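Local structure of GDP-perosamine synthase (Caulobacter crescentus, 3BN1) at residues R317-P322 / G347-T352; H134-I139 / F287-V292; N107-F112 / L337-A342. The protein catalyses the pyridoxal 5'-phosphate-dependent transfer of an amino group from L-glutamate to GDP-4-keto-6-deoxy-D-mannose, giving GDP-perosamine for the O-antigen of lipopolysaccharide. All coordinates share one frame; numbering follows the deposited sequence.

Contact 1 (R317-P322 / G347-T352). With AKG (2-oxoglutaric acid), chain G.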
loop_
_atom_site.group_PDB
_atom_site.type_symbol
_atom_site.label_atom_id
_atom_site.label_comp_id
_atom_site.label_asym_id
_atom_site.label_seq_id
_atom_site.Cartn_x
_atom_site.Cartn_y
_atom_site.Cartn_z
ATOM N N ARG A 317 -23.440 5.366 -11.554
ATOM C CA ARG A 317 -22.660 4.154 -11.842
ATOM C C ARG A 317 -23.532 2.993 -11.444
ATOM O O ARG A 317 -24.491 3.114 -10.670
ATOM C CB ARG A 317 -21.347 4.078 -11.074
ATOM C CG ARG A 317 -21.687 4.026 -9.656
ATOM C CD ARG A 317 -20.548 4.200 -8.646
ATOM N NE ARG A 317 -19.770 2.982 -8.472
ATOM C CZ ARG A 317 -18.591 2.927 -7.851
ATOM N NH1 ARG A 317 -17.983 1.744 -7.776
ATOM N NH2 ARG A 317 -18.026 4.032 -7.321
ATOM N N PRO A 318 -23.183 1.846 -11.990
ATOM C CA PRO A 318 -23.972 0.683 -11.683
ATOM C C PRO A 318 -23.704 0.180 -10.291
ATOM O O PRO A 318 -22.649 0.423 -9.665
ATOM C CB PRO A 318 -23.506 -0.333 -12.719
ATOM C CG PRO A 318 -22.142 0.090 -13.116
ATOM C CD PRO A 318 -21.905 1.498 -12.637
ATOM N N VAL A 319 -24.701 -0.529 -9.792
ATOM C CA VAL A 319 -24.436 -1.201 -8.524
ATOM C C VAL A 319 -23.341 -2.240 -8.865
ATOM O O VAL A 319 -23.253 -2.783 -9.966
ATOM C CB VAL A 319 -25.732 -1.845 -8.002
ATOM C CG1 VAL A 319 -25.476 -3.042 -7.153
ATOM C CG2 VAL A 319 -26.488 -0.760 -7.205
ATOM N N PHE A 320 -22.486 -2.532 -7.917
ATOM C CA PHE A 320 -21.403 -3.480 -8.169
ATOM C C PHE A 320 -21.860 -4.729 -8.831
ATOM O O PHE A 320 -22.946 -5.231 -8.504
ATOM C CB PHE A 320 -20.897 -3.949 -6.818
ATOM C CG PHE A 320 -20.358 -2.844 -5.975
ATOM C CD1 PHE A 320 -19.200 -2.203 -6.364
ATOM C CD2 PHE A 320 -20.945 -2.517 -4.744
ATOM C CE1 PHE A 320 -18.654 -1.187 -5.623
ATOM C CE2 PHE A 320 -20.367 -1.496 -3.904
ATOM C CZ PHE A 320 -19.250 -0.833 -4.365
ATOM N N HIS A 321 -21.006 -5.279 -9.707
ATOM C CA HIS A 321 -21.360 -6.540 -10.369
ATOM C C HIS A 321 -21.118 -7.603 -9.355
ATOM O O HIS A 321 -20.050 -7.600 -8.741
ATOM C CB HIS A 321 -20.445 -6.865 -11.580
ATOM C CG HIS A 321 -20.491 -5.840 -12.657
ATOM N ND1 HIS A 321 -21.655 -5.186 -13.005
ATOM C CD2 HIS A 321 -19.512 -5.309 -13.429
ATOM C CE1 HIS A 321 -21.393 -4.289 -13.939
ATOM N NE2 HIS A 321 -20.105 -4.357 -14.230
ATOM N N PRO A 322 -22.047 -8.558 -9.237
ATOM C CA PRO A 322 -21.836 -9.639 -8.295
ATOM C C PRO A 322 -20.500 -10.347 -8.638
ATOM O O PRO A 322 -20.177 -10.563 -9.809
ATOM C CB PRO A 322 -23.047 -10.542 -8.553
ATOM C CG PRO A 322 -24.154 -9.612 -8.933
ATOM C CD PRO A 322 -23.435 -8.546 -9.767
ATOM N N GLY A 347 -29.652 -1.975 -10.357
ATOM C CA GLY A 347 -29.152 -1.038 -9.371
ATOM C C GLY A 347 -28.431 0.164 -9.933
ATOM O O GLY A 347 -27.593 0.006 -10.802
ATOM N N LEU A 348 -28.768 1.362 -9.451
ATOM C CA LEU A 348 -28.093 2.565 -9.947
ATOM C C LEU A 348 -27.668 3.487 -8.823
ATOM O O LEU A 348 -28.506 3.971 -8.092
ATOM C CB LEU A 348 -29.033 3.370 -10.849
ATOM C CG LEU A 348 -28.471 4.707 -11.408
ATOM C CD1 LEU A 348 -27.278 4.408 -12.370
ATOM C CD2 LEU A 348 -29.597 5.514 -12.142
ATOM N N ASN A 349 -26.380 3.804 -8.709
ATOM C CA ASN A 349 -25.925 4.749 -7.661
ATOM C C ASN A 349 -26.052 6.140 -8.221
ATOM O O ASN A 349 -25.449 6.384 -9.265
ATOM C CB ASN A 349 -24.428 4.550 -7.391
ATOM C CG ASN A 349 -24.127 3.204 -6.825
ATOM O OD1 ASN A 349 -23.192 2.505 -7.252
ATOM N ND2 ASN A 349 -24.956 2.803 -5.869
ATOM N N LEU A 350 -26.727 7.045 -7.507
ATOM C CA LEU A 350 -26.920 8.414 -8.010
ATOM C C LEU A 350 -25.945 9.378 -7.297
ATOM O O LEU A 350 -25.498 9.085 -6.199
ATOM C CB LEU A 350 -28.343 8.863 -7.626
ATOM C CG LEU A 350 -29.516 8.190 -8.352
ATOM C CD1 LEU A 350 -30.892 8.714 -7.870
ATOM C CD2 LEU A 350 -29.215 8.419 -9.825
ATOM N N PRO A 351 -25.631 10.547 -7.873
ATOM C CA PRO A 351 -24.734 11.492 -7.182
ATOM C C PRO A 351 -25.165 11.760 -5.723
ATOM O O PRO A 351 -26.328 12.105 -5.403
ATOM C CB PRO A 351 -24.848 12.784 -7.989
ATOM C CG PRO A 351 -25.220 12.313 -9.371
ATOM C CD PRO A 351 -26.114 11.054 -9.166
ATOM N N THR A 352 -24.163 11.653 -4.855
ATOM C CA THR A 352 -24.340 11.832 -3.419
ATOM C C THR A 352 -23.000 12.237 -2.876
ATOM O O THR A 352 -22.063 11.437 -2.838
ATOM C CB THR A 352 -24.716 10.469 -2.752
ATOM O OG1 THR A 352 -25.419 9.634 -3.698
ATOM C CG2 THR A 352 -25.614 10.706 -1.572
HETATM C C1 AKG G . -15.474 2.700 -6.124
HETATM O O1 AKG G . -15.186 2.948 -7.327
HETATM O O2 AKG G . -16.627 2.913 -5.675
HETATM C C2 AKG G . -14.438 2.165 -5.218
HETATM O O5 AKG G . -14.680 2.040 -4.034
HETATM C C3 AKG G . -13.116 1.757 -5.836
HETATM C C4 AKG G . -12.099 1.403 -4.773
HETATM C C5 AKG G . -10.726 1.446 -5.389
HETATM O O3 AKG G . -9.751 1.118 -4.660
HETATM O O4 AKG G . -10.574 1.776 -6.719
#
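Arg317 and Asn349 sit opposite each other as a hydrogen-bonded pair of antiparallel strands and grip each other through both backbones. Asn349 N gives the straighter bond to Arg317 O (2.8 Å, 165° at the hydrogen), and Arg317 N returns one to Asn349 O. Two residues on, Val319 N bonds Gly347 O from above the carbonyl plane, while Pro318, lacking an N-H, falls at the non-hydrogen-bonded pair with Leu348, where none is needed. Side chains of Arg317 and Asn349 share one face of the sheet; Pro318 and Leu348 lie on the other, against helix 302-311. The arginine chain leaves CB with CG between the backbone N and the carbonyl carbon (chi1 63°), 3.6 Å from Asn349 CB. CD stays near that same Asn349 CB (4.1 Å), a bend at chi3 (-79°) sets NE, and CZ lies 2.9 Å from ligand O2. The guanidinium thus meets with its edge the C1 carboxylate of 2-oxoglutarate, next to the keto group: NH1 makes a weak bond to O2 at 2.8 Å, and NH2 is modelled only 2.4 Å from O2, a doubtful length. Gly347 has no side chain, which lets Val319 CG2 press onto its CA at 3.4 Å, tighter than usual packing. Tyr223 of the second subunit packs on Arg317, and Arg233 and Gln215 of that subunit also bond the ligand. A long cationic side chain rooted in a paired strand can present positive charge to this carboxylate, as suits an enzyme that turns glutamate into 2-oxoglutarate.

Contact 2 (H134-I139 / F287-V292); sequences HLYGQI and FWMYTV
The backbones of Tyr136 and Trp288 approach to 4.8 Å between CA atoms without forming a strand pair, joined by one weak bond from Trp288 N to Tyr136 O (129° at the hydrogen). The same carbonyl oxygen also receives a CA-H...O contact from Phe287 CA at 3.2 Å. Gly137, with positive phi (108°), follows in the turn; a CB there would run into the backbone N atoms of Phe287 and Trp288. The Tyr136 ring lies between Thr291 and Leu135: Thr291 OG1 is over one of its faces, 3.5 Å above the plane and offset toward the rim, with the two side chains crossing at about a right angle, and Leu135 CB occupies the opposite face. Trp288 CG is anti to the backbone N (chi1 174°), and from there the six-membered ring meets the edge of Tyr136, Trp288 CE3 lying 3.9 Å from Tyr136 CD1. Met289 CB touches the same CD1, and Met289 CG rests against one face of the indole. A broad aromatic suits each place: tyrosine spans from the loop after strand 127-130 to strand 290-294, while the indole combines apolar edges with a polar N-H. That NE1 bonds the carbonyl of Asn187, a residue of the 2-oxoglutarate pocket. The contact therefore backs Trp288, which touches the ligand, with the Tyr136 edge, and the tryptophan's orientation is probably set by that edge and by its bond to Asn187.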
loop_
_atom_site.group_PDB
_atom_site.type_symbol
_atom_site.label_atom_id
_atom_site.label_comp_id
_atom_site.label_asym_id
_atom_site.label_seq_id
_atom_site.Cartn_x
_atom_site.Cartn_y
_atom_site.Cartn_z
ATOM N N HIS A 134 -21.083 -3.261 4.760
ATOM C CA HIS A 134 -22.119 -2.227 4.948
ATOM C C HIS A 134 -22.210 -1.359 3.663
ATOM O O HIS A 134 -21.649 -0.286 3.564
ATOM C CB HIS A 134 -21.833 -1.401 6.239
ATOM C CG HIS A 134 -21.469 -2.224 7.442
ATOM N ND1 HIS A 134 -22.160 -3.361 7.805
ATOM C CD2 HIS A 134 -20.584 -1.997 8.449
ATOM C CE1 HIS A 134 -21.655 -3.853 8.926
ATOM N NE2 HIS A 134 -20.713 -3.029 9.356
ATOM N N LEU A 135 -22.945 -1.848 2.665
ATOM C CA LEU A 135 -23.014 -1.174 1.383
ATOM C C LEU A 135 -23.742 0.164 1.395
ATOM O O LEU A 135 -24.813 0.274 1.996
ATOM C CB LEU A 135 -23.731 -2.108 0.434
ATOM C CG LEU A 135 -22.941 -3.260 -0.166
ATOM C CD1 LEU A 135 -23.835 -3.915 -1.274
ATOM C CD2 LEU A 135 -21.600 -2.740 -0.710
ATOM N N TYR A 136 -23.199 1.143 0.667
ATOM C CA TYR A 136 -23.845 2.451 0.525
ATOM C C TYR A 136 -23.961 3.299 1.802
ATOM O O TYR A 136 -24.429 4.453 1.791
ATOM C CB TYR A 136 -25.151 2.272 -0.253
ATOM C CG TYR A 136 -24.803 1.544 -1.532
ATOM C CD1 TYR A 136 -23.592 1.846 -2.169
ATOM C CD2 TYR A 136 -25.518 0.451 -1.950
ATOM C CE1 TYR A 136 -23.141 1.151 -3.236
ATOM C CE2 TYR A 136 -25.117 -0.240 -3.088
ATOM C CZ TYR A 136 -23.936 0.125 -3.714
ATOM O OH TYR A 136 -23.491 -0.532 -4.829
ATOM N N GLY A 137 -23.445 2.752 2.892
ATOM C CA GLY A 137 -23.489 3.522 4.136
ATOM C C GLY A 137 -24.482 2.971 5.131
ATOM O O GLY A 137 -24.770 3.598 6.163
ATOM N N GLN A 138 -25.021 1.797 4.825
ATOM C CA GLN A 138 -26.012 1.192 5.699
ATOM C C GLN A 138 -25.417 -0.064 6.330
ATOM O O GLN A 138 -25.045 -0.994 5.582
ATOM C CB GLN A 138 -27.235 0.756 4.859
ATOM C CG GLN A 138 -28.352 0.131 5.662
ATOM C CD GLN A 138 -29.748 0.307 5.076
ATOM O OE1 GLN A 138 -30.687 0.613 5.846
ATOM N NE2 GLN A 138 -29.895 0.222 3.740
ATOM N N ILE A 139 -25.443 -0.135 7.669
ATOM C CA ILE A 139 -24.961 -1.359 8.411
ATOM C C ILE A 139 -25.845 -2.598 8.194
ATOM O O ILE A 139 -27.077 -2.501 8.209
ATOM C CB ILE A 139 -24.743 -1.025 9.915
ATOM C CG1 ILE A 139 -23.621 0.043 10.054
ATOM C CG2 ILE A 139 -24.431 -2.283 10.726
ATOM C CD1 ILE A 139 -23.401 0.677 11.415
ATOM N N PHE A 287 -25.467 7.005 3.843
ATOM C CA PHE A 287 -25.603 7.357 2.436
ATOM C C PHE A 287 -24.338 7.719 1.640
ATOM O O PHE A 287 -24.224 8.793 1.002
ATOM C CB PHE A 287 -26.739 8.379 2.286
ATOM C CG PHE A 287 -28.113 7.754 2.292
ATOM C CD1 PHE A 287 -28.619 7.126 1.143
ATOM C CD2 PHE A 287 -28.864 7.698 3.452
ATOM C CE1 PHE A 287 -29.896 6.475 1.130
ATOM C CE2 PHE A 287 -30.141 7.102 3.449
ATOM C CZ PHE A 287 -30.651 6.464 2.296
ATOM N N TRP A 288 -23.396 6.773 1.622
ATOM C CA TRP A 288 -22.216 6.973 0.804
ATOM C C TRP A 288 -22.710 7.256 -0.640
ATOM O O TRP A 288 -22.192 8.121 -1.375
ATOM C CB TRP A 288 -21.343 5.710 0.832
ATOM C CG TRP A 288 -20.171 5.905 -0.158
ATOM C CD1 TRP A 288 -19.353 7.005 -0.284
ATOM C CD2 TRP A 288 -19.726 4.956 -1.130
ATOM N NE1 TRP A 288 -18.444 6.799 -1.331
ATOM C CE2 TRP A 288 -18.643 5.533 -1.831
ATOM C CE3 TRP A 288 -20.219 3.720 -1.557
ATOM C CZ2 TRP A 288 -18.030 4.893 -2.914
ATOM C CZ3 TRP A 288 -19.529 3.044 -2.584
ATOM C CH2 TRP A 288 -18.429 3.613 -3.208
ATOM N N MET A 289 -23.781 6.565 -1.030
ATOM C CA MET A 289 -24.398 6.748 -2.328
ATOM C C MET A 289 -25.871 6.484 -2.166
ATOM O O MET A 289 -26.230 5.521 -1.456
ATOM C CB MET A 289 -23.892 5.628 -3.223
ATOM C CG MET A 289 -22.389 5.726 -3.368
ATOM S SD MET A 289 -21.924 6.114 -5.008
ATOM C CE MET A 289 -21.359 4.436 -5.360
ATOM N N TYR A 290 -26.673 7.319 -2.835
ATOM C CA TYR A 290 -28.134 7.182 -2.918
ATOM C C TYR A 290 -28.469 6.219 -4.081
ATOM O O TYR A 290 -28.182 6.528 -5.245
ATOM C CB TYR A 290 -28.786 8.561 -3.063
ATOM C CG TYR A 290 -30.267 8.524 -2.946
ATOM C CD1 TYR A 290 -31.073 8.182 -4.079
ATOM C CD2 TYR A 290 -30.882 8.819 -1.721
ATOM C CE1 TYR A 290 -32.483 8.174 -3.983
ATOM C CE2 TYR A 290 -32.297 8.826 -1.621
ATOM C CZ TYR A 290 -33.074 8.474 -2.728
ATOM O OH TYR A 290 -34.448 8.483 -2.543
ATOM N N THR A 291 -28.921 5.002 -3.727
ATOM C CA THR A 291 -29.071 3.907 -4.679
ATOM C C THR A 291 -30.524 3.514 -4.958
ATOM O O THR A 291 -31.244 3.129 -4.050
ATOM C CB THR A 291 -28.186 2.651 -4.222
ATOM O OG1 THR A 291 -26.803 3.018 -4.037
ATOM C CG2 THR A 291 -28.228 1.458 -5.209
ATOM N N VAL A 292 -30.969 3.634 -6.213
ATOM C CA VAL A 292 -32.322 3.212 -6.566
ATOM C C VAL A 292 -32.207 1.933 -7.404
ATOM O O VAL A 292 -31.112 1.602 -7.895
ATOM C CB VAL A 292 -33.083 4.217 -7.493
ATOM C CG1 VAL A 292 -33.451 5.534 -6.831
ATOM C CG2 VAL A 292 -32.381 4.480 -8.803
#

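Contact 3 (N107-F112 / L337-A342); sequences NDPRTF and LKIAEA
Ile339 and Ala340, in the first turn of helix 338-346, meet Asn107 and Pro109 of the loop after strand 101-105. Leu337 precedes them at the N-cap position, its carbonyl already accepting from Glu341 N. Ile339 points its side chain toward the loop. Its CG2, anti to the backbone N, packs on Pro109 CB at 3.7 Å and also touches Pro109 CA, while Ile339 CB lies against Asn107 O. A branched aliphatic residue can lie against the proline ring and the neighbouring peptide together. The loop is shaped by an Asx turn, Asp108 OD2 to Arg110 N at 2.6 Å, extended to an Asx motif by Thr111 N. In this aspartate aminotransferase-type fold of the DegT/DnrJ/EryC1 family, the contact joins a loop of the large sheet to a helix of the C-terminal part. The end of the Asn107 side chain comes close to that helix; its ND2 donates to Asp108 O (2.9 Å) from above the carbonyl plane. Next along the helix, Ala340 offers little bulk, and Asn107 OD1 comes to 3.2 Å from its CA. Asp106, the residue before Asn107 in the same loop, bonds the backbone N atoms of both Ile339 and Ala340 through its carboxylate, meeting donors that the first turn of a helix leaves without a carbonyl partner. Glu341 bonds His324 through OE2, and Ala342 packs on Arg293 of strand 290-294.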
loop_
_atom_site.group_PDB
_atom_site.type_symbol
_atom_site.label_atom_id
_atom_site.label_comp_id
_atom_site.label_asym_id
_atom_site.label_seq_id
_atom_site.Cartn_x
_atom_site.Cartn_y
_atom_site.Cartn_z
ATOM N N ASN A 107 -27.732 -11.330 -0.768
ATOM C CA ASN A 107 -28.100 -10.176 0.051
ATOM C C ASN A 107 -29.600 -9.945 0.060
ATOM O O ASN A 107 -30.356 -10.609 -0.662
ATOM C CB ASN A 107 -27.530 -8.872 -0.532
ATOM C CG ASN A 107 -27.840 -8.695 -2.008
ATOM O OD1 ASN A 107 -27.170 -9.303 -2.825
ATOM N ND2 ASN A 107 -28.702 -7.763 -2.366
ATOM N N ASP A 108 -29.992 -8.955 0.864
ATOM C CA ASP A 108 -31.376 -8.542 1.007
ATOM C C ASP A 108 -31.701 -7.706 -0.216
ATOM O O ASP A 108 -30.886 -6.873 -0.670
ATOM C CB ASP A 108 -31.492 -7.670 2.259
ATOM C CG ASP A 108 -32.936 -7.192 2.546
ATOM O OD1 ASP A 108 -33.665 -7.853 3.322
ATOM O OD2 ASP A 108 -33.337 -6.122 2.056
ATOM N N PRO A 109 -32.902 -7.913 -0.732
ATOM C CA PRO A 109 -33.331 -7.180 -1.923
ATOM C C PRO A 109 -33.571 -5.684 -1.708
ATOM O O PRO A 109 -33.649 -4.910 -2.679
ATOM C CB PRO A 109 -34.642 -7.859 -2.286
ATOM C CG PRO A 109 -35.124 -8.395 -0.931
ATOM C CD PRO A 109 -33.876 -8.946 -0.340
ATOM N N ARG A 110 -33.697 -5.314 -0.431
ATOM C CA ARG A 110 -34.031 -3.959 -0.046
ATOM C C ARG A 110 -32.888 -3.129 0.444
ATOM O O ARG A 110 -32.687 -2.004 0.012
ATOM C CB ARG A 110 -35.140 -4.004 0.998
ATOM C CG ARG A 110 -36.500 -4.080 0.305
ATOM C CD ARG A 110 -37.716 -3.857 1.256
ATOM N NE ARG A 110 -37.424 -4.476 2.552
ATOM C CZ ARG A 110 -38.015 -4.231 3.718
ATOM N NH1 ARG A 110 -39.048 -3.384 3.834
ATOM N NH2 ARG A 110 -37.545 -4.893 4.772
ATOM N N THR A 111 -32.086 -3.726 1.297
ATOM C CA THR A 111 -30.961 -2.987 1.818
ATOM C C THR A 111 -29.675 -3.256 1.069
ATOM O O THR A 111 -28.652 -2.683 1.464
ATOM C CB THR A 111 -30.631 -3.446 3.291
ATOM O OG1 THR A 111 -30.203 -4.811 3.304
ATOM C CG2 THR A 111 -31.816 -3.365 4.207
ATOM N N PHE A 112 -29.682 -4.239 0.157
ATOM C CA PHE A 112 -28.478 -4.650 -0.555
ATOM C C PHE A 112 -27.450 -5.338 0.333
ATOM O O PHE A 112 -26.313 -5.605 -0.154
ATOM C CB PHE A 112 -27.752 -3.526 -1.330
ATOM C CG PHE A 112 -28.654 -2.692 -2.174
ATOM C CD1 PHE A 112 -29.075 -3.148 -3.436
ATOM C CD2 PHE A 112 -29.122 -1.444 -1.713
ATOM C CE1 PHE A 112 -29.935 -2.370 -4.246
ATOM C CE2 PHE A 112 -30.017 -0.674 -2.508
ATOM C CZ PHE A 112 -30.414 -1.143 -3.764
ATOM N N LEU A 337 -27.781 -17.113 -5.460
ATOM C CA LEU A 337 -27.249 -15.723 -5.516
ATOM C C LEU A 337 -28.148 -14.833 -6.400
ATOM O O LEU A 337 -27.750 -13.799 -6.953
ATOM C CB LEU A 337 -25.794 -15.667 -6.002
ATOM C CG LEU A 337 -24.856 -16.448 -5.066
ATOM C CD1 LEU A 337 -23.547 -16.642 -5.789
ATOM C CD2 LEU A 337 -24.676 -15.810 -3.608
ATOM N N LYS A 338 -29.410 -15.243 -6.476
ATOM C CA LYS A 338 -30.348 -14.556 -7.340
ATOM C C LYS A 338 -30.639 -13.099 -6.982
ATOM O O LYS A 338 -30.863 -12.295 -7.875
ATOM C CB LYS A 338 -31.601 -15.427 -7.528
ATOM C CG LYS A 338 -31.276 -16.762 -8.257
ATOM C CD LYS A 338 -32.382 -17.852 -8.237
ATOM C CE LYS A 338 -33.089 -18.039 -9.593
ATOM N NZ LYS A 338 -32.320 -17.465 -10.747
ATOM N N ILE A 339 -30.663 -12.754 -5.694
ATOM C CA ILE A 339 -30.973 -11.371 -5.334
ATOM C C ILE A 339 -29.809 -10.502 -5.769
ATOM O O ILE A 339 -30.019 -9.477 -6.413
ATOM C CB ILE A 339 -31.296 -11.092 -3.848
ATOM C CG1 ILE A 339 -32.459 -11.930 -3.304
ATOM C CG2 ILE A 339 -31.712 -9.620 -3.711
ATOM C CD1 ILE A 339 -33.725 -11.845 -4.193
ATOM N N ALA A 340 -28.582 -10.951 -5.498
ATOM C CA ALA A 340 -27.402 -10.167 -5.896
ATOM C C ALA A 340 -27.408 -9.911 -7.436
ATOM O O ALA A 340 -27.090 -8.820 -7.919
ATOM C CB ALA A 340 -26.123 -10.957 -5.494
ATOM N N GLU A 341 -27.763 -10.928 -8.214
ATOM C CA GLU A 341 -27.815 -10.774 -9.678
ATOM C C GLU A 341 -28.830 -9.736 -10.111
ATOM O O GLU A 341 -28.525 -8.884 -10.971
ATOM C CB GLU A 341 -28.180 -12.100 -10.340
ATOM C CG GLU A 341 -27.033 -13.129 -10.296
ATOM C CD GLU A 341 -27.529 -14.538 -10.530
ATOM O OE1 GLU A 341 -28.677 -14.729 -11.004
ATOM O OE2 GLU A 341 -26.796 -15.458 -10.149
ATOM N N ALA A 342 -30.024 -9.785 -9.483
ATOM C CA ALA A 342 -31.127 -8.834 -9.774
ATOM C C ALA A 342 -30.696 -7.395 -9.435
ATOM O O ALA A 342 -30.880 -6.449 -10.212
ATOM C CB ALA A 342 -32.404 -9.205 -8.904
#

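How the contacts relate
From the N terminus, the chain first passes 107-112, the loop after strand 101-105, which is outermost in the large mixed sheet within this chain, then 134-139, the loop after strand 127-130. Contact 2 closes a long loop when 287-292 returns to 134-139, and it lies wholly within the larger loop closed by contact 3 at 337-342. Contact 1 opens at 317-322 after contact 2 has closed, and crosses contact 3, because helix 338-346 follows its first strand and precedes its second in sequence. Contacts 2 and 3 thus tie loops of the large sheet to the C-terminal part, where strands 290-294 and 347-350 are neighbours. Phe112 of contact 3 packs against Tyr136 and Thr291 of contact 2, and Pro322 of contact 1 against Ala340.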